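Local coordinates for protein acetoacetate decarboxylase (PDB 5UPB) that is an acetoacetate decarboxylase-like lyase, probably acting on keto substrates through a Schiff base as its relatives do, at residues Phe99-Leu111 with Asn117-Ala129. Sequence-based numbering, arbitrary orientation.
Sequences FPAFVWVDKEWSL and NGYPKKIGAITLA
Lys121 NZ has two weak hydrogen bonds to Ser110: one to OG at 3.1 Å, the other to the carbonyl O at 3.4 Å. Glu83 of strand 80-92 adds a salt bridge to the same amine. Beyond CG the Lys121 chain is fully extended (chi3 -179°), which carries NZ to the helix. On the way it runs alongside Val103, with Lys121 CG 3.7 Å from Val103 CG1. The Leu111 side chain runs antiparallel to the lysine chain, its CD1 3.4 Å from Lys121 O. With an alanine in place of Lys121, Glu83 and Ser110 would probably lose their shared amine partner, and a gap would open between Val103 and Leu111.

Strand 95-105 leads through helix 108-116 into the parallel strand 121-123. The Pro-Lys-Lys sequence at 120-122 is consistent with the segment bearing the Schiff-base lysine in acetoacetate decarboxylases. Three backbone bonds hold the strands: Lys122 N to Val103 O, Val105 N to Lys122 O and Gly124 N to Val105 O, each 2.9 Å. Ile123 N instead gives its hydrogen bond to Glu108 OE2 of the second subunit.

Lys122 CB packs 3.8 Å from Trp104 CD1, both side chains leaving the same face of the sheet. Glu227 accepts a hydrogen bond from Trp104 NE1 and forms a salt bridge with Lys122 NZ. Further along, a water links Asp106 OD2 to Ile126 N.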
loop_
_atom_site.group_PDB
_atom_site.type_symbol
_atom_site.label_atom_id
_atom_site.label_comp_id
_atom_site.label_asym_id
_atom_site.label_seq_id
_atom_site.Cartn_x
_atom_site.Cartn_y
_atom_site.Cartn_z
ATOM N N PHE A 99 20.339 -20.931 3.597
ATOM C CA PHE A 99 19.281 -21.044 2.600
ATOM C C PHE A 99 18.141 -20.161 3.067
ATOM O O PHE A 99 17.588 -20.399 4.153
ATOM C CB PHE A 99 18.791 -22.482 2.424
ATOM C CG PHE A 99 17.659 -22.604 1.441
ATOM C CD1 PHE A 99 17.874 -22.413 0.087
ATOM C CD2 PHE A 99 16.374 -22.891 1.884
ATOM C CE1 PHE A 99 16.837 -22.504 -0.808
ATOM C CE2 PHE A 99 15.322 -22.993 0.996
ATOM C CZ PHE A 99 15.547 -22.809 -0.352
ATOM N N PRO A 100 17.842 -19.077 2.371
ATOM C CA PRO A 100 16.753 -18.181 2.828
ATOM C C PRO A 100 15.377 -18.707 2.399
ATOM O O PRO A 100 14.775 -18.270 1.425
ATOM C CB PRO A 100 17.125 -16.849 2.171
ATOM C CG PRO A 100 17.781 -17.270 0.883
ATOM C CD PRO A 100 18.470 -18.595 1.132
ATOM N N ALA A 101 14.853 -19.634 3.205
ATOM C CA ALA A 101 13.642 -20.391 2.847
ATOM C C ALA A 101 12.445 -19.486 2.612
ATOM O O ALA A 101 11.722 -19.654 1.630
ATOM C CB ALA A 101 13.311 -21.387 3.955
ATOM N N PHE A 102 12.156 -18.592 3.558
ATOM C CA PHE A 102 11.005 -17.701 3.467
ATOM C C PHE A 102 11.506 -16.261 3.475
ATOM O O PHE A 102 12.076 -15.816 4.476
ATOM C CB PHE A 102 10.036 -17.889 4.639
ATOM C CG PHE A 102 9.529 -19.296 4.833
ATOM C CD1 PHE A 102 9.573 -20.224 3.830
ATOM C CD2 PHE A 102 9.006 -19.662 6.051
ATOM C CE1 PHE A 102 9.100 -21.504 4.037
ATOM C CE2 PHE A 102 8.549 -20.930 6.265
ATOM C CZ PHE A 102 8.596 -21.848 5.248
ATOM N N VAL A 103 11.197 -15.519 2.417
ATOM C CA VAL A 103 11.561 -14.115 2.270
ATOM C C VAL A 103 10.341 -13.344 1.792
ATOM O O VAL A 103 9.634 -13.794 0.880
ATOM C CB VAL A 103 12.711 -13.943 1.265
ATOM C CG1 VAL A 103 13.158 -12.465 1.173
ATOM C CG2 VAL A 103 13.874 -14.841 1.654
ATOM N N TRP A 104 10.096 -12.179 2.404
ATOM C CA TRP A 104 9.059 -11.244 1.976
ATOM C C TRP A 104 9.727 -9.896 1.715
ATOM O O TRP A 104 10.538 -9.438 2.527
ATOM C CB TRP A 104 7.933 -11.098 3.030
ATOM C CG TRP A 104 7.215 -12.402 3.372
ATOM C CD1 TRP A 104 6.023 -12.863 2.830
ATOM C CD2 TRP A 104 7.633 -13.402 4.318
ATOM N NE1 TRP A 104 5.689 -14.070 3.399
ATOM C CE2 TRP A 104 6.661 -14.425 4.306
ATOM C CE3 TRP A 104 8.732 -13.528 5.174
ATOM C CZ2 TRP A 104 6.752 -15.555 5.108
ATOM C CZ3 TRP A 104 8.818 -14.657 5.985
ATOM C CH2 TRP A 104 7.817 -15.658 5.939
ATOM N N VAL A 105 9.409 -9.287 0.567
ATOM C CA VAL A 105 10.001 -8.033 0.128
ATOM C C VAL A 105 8.848 -7.155 -0.335
ATOM O O VAL A 105 7.750 -7.642 -0.638
ATOM C CB VAL A 105 11.075 -8.277 -0.984
ATOM C CG1 VAL A 105 10.446 -8.802 -2.288
ATOM C CG2 VAL A 105 11.872 -7.032 -1.278
ATOM N N ASP A 106 9.080 -5.843 -0.406
ATOM C CA ASP A 106 7.968 -4.964 -0.789
ATOM C C ASP A 106 8.154 -4.288 -2.142
ATOM O O ASP A 106 7.452 -3.321 -2.429
ATOM C CB ASP A 106 7.663 -3.919 0.288
ATOM C CG ASP A 106 8.832 -2.998 0.595
ATOM O OD1 ASP A 106 9.820 -3.037 -0.133
ATOM O OD2 ASP A 106 8.704 -2.176 1.531
ATOM N N LYS A 107 9.055 -4.790 -2.980
ATOM C CA LYS A 107 9.218 -4.301 -4.341
ATOM C C LYS A 107 9.390 -5.523 -5.236
ATOM O O LYS A 107 10.222 -6.387 -4.966
ATOM C CB LYS A 107 10.442 -3.358 -4.458
ATOM C CG LYS A 107 10.313 -2.047 -3.705
ATOM C CD LYS A 107 9.265 -1.156 -4.334
ATOM C CE LYS A 107 8.913 0.059 -3.486
ATOM N NZ LYS A 107 10.196 0.834 -3.226
ATOM N N GLU A 108 8.606 -5.612 -6.301
ATOM C CA GLU A 108 8.641 -6.840 -7.086
ATOM C C GLU A 108 9.907 -6.968 -7.915
ATOM O O GLU A 108 10.258 -8.097 -8.289
ATOM C CB GLU A 108 7.356 -6.966 -7.968
ATOM C CG GLU A 108 7.441 -6.450 -9.382
ATOM C CD GLU A 108 7.475 -4.914 -9.482
ATOM O OE1 GLU A 108 8.407 -4.280 -8.946
ATOM O OE2 GLU A 108 6.561 -4.310 -10.106
ATOM N N TRP A 109 10.609 -5.866 -8.212
ATOM C CA TRP A 109 11.903 -6.008 -8.880
ATOM C C TRP A 109 12.899 -6.732 -8.001
ATOM O O TRP A 109 13.742 -7.476 -8.503
ATOM C CB TRP A 109 12.485 -4.664 -9.320
ATOM C CG TRP A 109 12.342 -3.514 -8.376
ATOM C CD1 TRP A 109 11.335 -2.609 -8.345
ATOM C CD2 TRP A 109 13.279 -3.102 -7.375
ATOM N NE1 TRP A 109 11.557 -1.669 -7.370
ATOM C CE2 TRP A 109 12.749 -1.940 -6.762
ATOM C CE3 TRP A 109 14.520 -3.587 -6.953
ATOM C CZ2 TRP A 109 13.402 -1.259 -5.739
ATOM C CZ3 TRP A 109 15.169 -2.915 -5.896
ATOM C CH2 TRP A 109 14.592 -1.759 -5.308
ATOM N N SER A 110 12.778 -6.581 -6.695
ATOM C CA SER A 110 13.620 -7.345 -5.794
ATOM C C SER A 110 13.124 -8.776 -5.666
ATOM O O SER A 110 13.937 -9.715 -5.613
ATOM C CB SER A 110 13.675 -6.646 -4.427
ATOM O OG SER A 110 14.468 -7.413 -3.546
ATOM N N LEU A 111 11.804 -8.981 -5.736
ATOM C CA LEU A 111 11.273 -10.333 -5.777
ATOM C C LEU A 111 11.823 -11.105 -6.970
ATOM O O LEU A 111 12.293 -12.252 -6.840
ATOM C CB LEU A 111 9.747 -10.279 -5.798
ATOM C CG LEU A 111 9.060 -11.644 -5.820
ATOM C CD1 LEU A 111 7.696 -11.475 -5.181
ATOM C CD2 LEU A 111 8.963 -12.161 -7.224
ATOM N N ASN A 117 17.852 -15.729 -8.948
ATOM C CA ASN A 117 19.019 -16.210 -8.235
ATOM C C ASN A 117 18.646 -17.220 -7.154
ATOM O O ASN A 117 19.461 -17.500 -6.258
ATOM C CB ASN A 117 19.734 -14.988 -7.652
ATOM C CG ASN A 117 20.583 -14.246 -8.685
ATOM O OD1 ASN A 117 21.097 -14.844 -9.624
ATOM N ND2 ASN A 117 20.621 -12.913 -8.580
ATOM N N GLY A 118 17.413 -17.755 -7.217
ATOM C CA GLY A 118 17.014 -18.856 -6.366
ATOM C C GLY A 118 16.628 -18.486 -4.965
ATOM O O GLY A 118 16.646 -19.357 -4.095
ATOM N N TYR A 119 16.374 -17.201 -4.708
ATOM C CA TYR A 119 15.866 -16.731 -3.428
ATOM C C TYR A 119 14.352 -16.811 -3.463
ATOM O O TYR A 119 13.734 -16.090 -4.253
ATOM C CB TYR A 119 16.228 -15.287 -3.210
ATOM C CG TYR A 119 17.639 -14.953 -2.848
ATOM C CD1 TYR A 119 18.621 -14.878 -3.831
ATOM C CD2 TYR A 119 17.984 -14.597 -1.545
ATOM C CE1 TYR A 119 19.926 -14.522 -3.526
ATOM C CE2 TYR A 119 19.303 -14.237 -1.221
ATOM C CZ TYR A 119 20.264 -14.193 -2.223
ATOM O OH TYR A 119 21.567 -13.831 -1.932
ATOM N N PRO A 120 13.717 -17.610 -2.645
ATOM C CA PRO A 120 12.243 -17.652 -2.673
ATOM C C PRO A 120 11.653 -16.427 -1.996
ATOM O O PRO A 120 11.803 -16.256 -0.783
ATOM C CB PRO A 120 11.914 -18.938 -1.897
ATOM C CG PRO A 120 13.190 -19.682 -1.769
ATOM C CD PRO A 120 14.266 -18.633 -1.751
ATOM N N LYS A 121 10.999 -15.546 -2.785
ATOM C CA LYS A 121 10.443 -14.304 -2.238
ATOM C C LYS A 121 8.958 -14.133 -2.577
ATOM O O LYS A 121 8.524 -14.400 -3.698
ATOM C CB LYS A 121 11.190 -13.051 -2.756
ATOM C CG LYS A 121 12.715 -13.042 -2.501
ATOM C CD LYS A 121 13.266 -11.642 -2.671
ATOM C CE LYS A 121 14.809 -11.630 -2.449
ATOM N NZ LYS A 121 15.301 -10.226 -2.493
ATOM N N LYS A 122 8.206 -13.618 -1.612
ATOM C CA LYS A 122 6.844 -13.133 -1.801
ATOM C C LYS A 122 6.822 -11.629 -1.531
ATOM O O LYS A 122 7.805 -11.041 -1.035
ATOM C CB LYS A 122 5.889 -13.851 -0.853
ATOM C CG LYS A 122 5.780 -15.368 -1.111
ATOM C CD LYS A 122 4.817 -16.017 -0.092
ATOM C CE LYS A 122 4.681 -17.465 -0.324
ATOM N NZ LYS A 122 3.875 -18.119 0.784
ATOM N N ILE A 123 5.692 -11.002 -1.856
ATOM C CA ILE A 123 5.481 -9.599 -1.544
ATOM C C ILE A 123 4.787 -9.500 -0.200
ATOM O O ILE A 123 3.737 -10.123 0.024
ATOM C CB ILE A 123 4.629 -8.890 -2.599
ATOM C CG1 ILE A 123 5.332 -8.825 -3.951
ATOM C CG2 ILE A 123 4.247 -7.468 -2.042
ATOM C CD1 ILE A 123 6.588 -7.930 -3.938
ATOM N N GLY A 124 5.335 -8.669 0.679
ATOM C CA GLY A 124 4.673 -8.342 1.924
ATOM C C GLY A 124 4.820 -6.868 2.227
ATOM O O GLY A 124 5.396 -6.113 1.454
ATOM N N ALA A 125 4.294 -6.474 3.372
ATOM C CA ALA A 125 4.517 -5.138 3.904
ATOM C C ALA A 125 5.506 -5.306 5.044
ATOM O O ALA A 125 5.312 -6.172 5.898
ATOM C CB ALA A 125 3.198 -4.516 4.395
ATOM N N ILE A 126 6.606 -4.573 4.997
ATOM C CA ILE A 126 7.716 -4.754 5.932
ATOM C C ILE A 126 8.145 -3.396 6.450
ATOM O O ILE A 126 8.350 -2.470 5.665
ATOM C CB ILE A 126 8.931 -5.435 5.274
ATOM C CG1 ILE A 126 8.536 -6.804 4.711
ATOM C CG2 ILE A 126 10.063 -5.598 6.299
ATOM C CD1 ILE A 126 8.382 -6.801 3.220
ATOM N N THR A 127 8.298 -3.277 7.769
ATOM C CA THR A 127 8.826 -2.047 8.350
ATOM C C THR A 127 9.995 -2.371 9.262
ATOM O O THR A 127 9.882 -3.241 10.125
ATOM C CB THR A 127 7.779 -1.309 9.194
ATOM O OG1 THR A 127 6.674 -0.888 8.380
ATOM C CG2 THR A 127 8.455 -0.109 9.862
ATOM N N LEU A 128 11.095 -1.648 9.077
ATOM C CA LEU A 128 12.211 -1.612 10.024
ATOM C C LEU A 128 12.245 -0.228 10.653
ATOM O O LEU A 128 12.314 0.777 9.937
ATOM C CB LEU A 128 13.537 -1.894 9.328
ATOM C CG LEU A 128 14.765 -1.690 10.248
ATOM C CD1 LEU A 128 14.749 -2.672 11.401
ATOM C CD2 LEU A 128 16.047 -1.855 9.468
ATOM N N ALA A 129 12.164 -0.155 11.977
ATOM C CA ALA A 129 12.277 1.117 12.677
ATOM C C ALA A 129 13.511 1.108 13.567
ATOM O O ALA A 129 13.635 0.247 14.440
ATOM C CB ALA A 129 11.049 1.420 13.528
HETATM O O HOH W 1 6.377 -2.488 3.090
#